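Protein of unknown function VPA0982 (Vibrio parahaemolyticus, PDB 2QIP) is of unknown function but carries a NYN domain of the PIN clan, which suggests that it may act as an RNA nuclease. Local coordinates at residues N36-V41 and T137-P142. Residues are numbered along the deposited sequence; the frame is centred on the assembly and turned at random.
Sequences NQFWYV and TVYGVP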
# COMPACT_ATOMS: atom_id res chain seq x y z
N ASN A 36 3.86 -21.90 -14.23
CA ASN A 36 4.51 -23.16 -13.89
C ASN A 36 6.04 -23.06 -13.93
O ASN A 36 6.72 -23.57 -13.05
CB ASN A 36 4.06 -24.27 -14.83
CG ASN A 36 2.74 -24.87 -14.44
OD1 ASN A 36 2.62 -25.48 -13.38
ND2 ASN A 36 1.75 -24.74 -15.32
N GLN A 37 6.57 -22.38 -14.94
CA GLN A 37 8.02 -22.18 -15.03
C GLN A 37 8.50 -21.33 -13.87
O GLN A 37 9.53 -21.63 -13.26
CB GLN A 37 8.40 -21.51 -16.37
CG GLN A 37 9.90 -21.57 -16.70
CD GLN A 37 10.36 -22.99 -16.97
OE1 GLN A 37 9.54 -23.91 -17.16
NE2 GLN A 37 11.67 -23.20 -17.01
N PHE A 38 7.77 -20.25 -13.59
CA PHE A 38 8.14 -19.41 -12.46
C PHE A 38 8.16 -20.22 -11.15
O PHE A 38 9.12 -20.14 -10.39
CB PHE A 38 7.20 -18.20 -12.32
CG PHE A 38 7.37 -17.50 -11.00
CD1 PHE A 38 8.45 -16.65 -10.78
CD2 PHE A 38 6.46 -17.72 -9.97
CE1 PHE A 38 8.64 -16.04 -9.56
CE2 PHE A 38 6.65 -17.11 -8.72
CZ PHE A 38 7.74 -16.28 -8.52
N TRP A 39 7.09 -20.98 -10.86
CA TRP A 39 7.07 -21.77 -9.61
C TRP A 39 8.25 -22.72 -9.57
O TRP A 39 8.96 -22.84 -8.55
CB TRP A 39 5.76 -22.55 -9.49
CG TRP A 39 5.64 -23.28 -8.21
CD1 TRP A 39 6.17 -24.50 -7.90
CD2 TRP A 39 4.96 -22.83 -7.03
NE1 TRP A 39 5.87 -24.84 -6.61
CE2 TRP A 39 5.12 -23.84 -6.05
CE3 TRP A 39 4.22 -21.69 -6.71
CZ2 TRP A 39 4.57 -23.72 -4.77
CZ3 TRP A 39 3.67 -21.58 -5.44
CH2 TRP A 39 3.85 -22.59 -4.49
N TYR A 40 8.44 -23.43 -10.68
CA TYR A 40 9.53 -24.39 -10.77
C TYR A 40 10.88 -23.77 -10.41
O TYR A 40 11.62 -24.32 -9.59
CB TYR A 40 9.54 -24.97 -12.20
CG TYR A 40 10.84 -25.59 -12.67
CD1 TYR A 40 11.49 -26.59 -11.94
CD2 TYR A 40 11.40 -25.19 -13.88
CE1 TYR A 40 12.69 -27.16 -12.40
CE2 TYR A 40 12.57 -25.76 -14.35
CZ TYR A 40 13.22 -26.72 -13.60
OH TYR A 40 14.38 -27.27 -14.07
N VAL A 41 11.22 -22.65 -11.03
CA VAL A 41 12.51 -22.03 -10.81
C VAL A 41 12.61 -21.39 -9.43
O VAL A 41 13.60 -21.63 -8.69
CB VAL A 41 12.82 -21.01 -11.92
CG1 VAL A 41 14.12 -20.32 -11.62
CG2 VAL A 41 12.90 -21.73 -13.25
N THR A 137 13.87 -10.54 -3.30
CA THR A 137 14.05 -10.68 -4.75
C THR A 137 12.83 -10.12 -5.45
O THR A 137 11.70 -10.41 -5.05
CB THR A 137 14.21 -12.16 -5.16
OG1 THR A 137 15.38 -12.70 -4.53
CG2 THR A 137 14.30 -12.33 -6.70
N VAL A 138 13.05 -9.32 -6.50
CA VAL A 138 11.99 -8.82 -7.36
C VAL A 138 12.09 -9.50 -8.71
O VAL A 138 13.18 -9.58 -9.26
CB VAL A 138 12.08 -7.28 -7.52
CG1 VAL A 138 11.15 -6.77 -8.63
CG2 VAL A 138 11.76 -6.59 -6.19
N TYR A 139 10.95 -9.99 -9.20
CA TYR A 139 10.82 -10.42 -10.60
C TYR A 139 9.98 -9.37 -11.29
O TYR A 139 8.88 -9.04 -10.80
CB TYR A 139 10.08 -11.77 -10.71
CG TYR A 139 10.89 -12.99 -10.37
CD1 TYR A 139 11.18 -13.95 -11.35
CD2 TYR A 139 11.34 -13.23 -9.06
CE1 TYR A 139 11.89 -15.10 -11.05
CE2 TYR A 139 12.07 -14.36 -8.76
CZ TYR A 139 12.36 -15.30 -9.76
OH TYR A 139 13.08 -16.43 -9.46
N GLY A 140 10.46 -8.86 -12.42
CA GLY A 140 9.72 -7.84 -13.15
C GLY A 140 10.13 -7.81 -14.61
O GLY A 140 11.23 -8.23 -14.95
N VAL A 141 9.24 -7.32 -15.47
CA VAL A 141 9.56 -7.11 -16.89
C VAL A 141 10.53 -5.92 -16.94
O VAL A 141 10.14 -4.82 -16.57
CB VAL A 141 8.28 -6.80 -17.68
CG1 VAL A 141 8.63 -6.38 -19.10
CG2 VAL A 141 7.38 -8.03 -17.69
N PRO A 142 11.80 -6.15 -17.35
CA PRO A 142 12.79 -5.06 -17.18
C PRO A 142 12.40 -3.72 -17.79
O PRO A 142 12.57 -2.69 -17.13
CB PRO A 142 14.05 -5.63 -17.84
CG PRO A 142 13.91 -7.09 -17.68
CD PRO A 142 12.42 -7.37 -17.89
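F38 sets the CD1–CE1 edge of its ring against one face of the Y139 ring, a T-shaped (edge-to-face) pair of buried side chains with centroids 4.9 Å apart and planes at 89°. F38 CE1 sits over the centre of the tyrosine ring, 3.5 Å above its plane and nearly equidistant from all six ring carbons. Its distance to Y139 CE1 is 3.7 Å. F38 CD1 follows toward one side of the same face, 3.8 Å from Y139 CE1. With CG anti to the backbone N (chi1 167°), the phenylalanine ring reaches from its helix toward the strand, and the two rings together span the 9.6 Å between F38 CA and Y139 CA. The pair joins helix 35-42 to strand 135-140 in the PIN-like alpha/beta fold, where that strand lies between strands 111-115 and 155-158 of the parallel sheet; the helix packs against one face of the sheet. V115 on strand 111-115 touches both rings, while I113 and V157, from the strands flanking 135-140, also pack on Y139. F75 touches F38 and also forms an edge-to-face pair with W39.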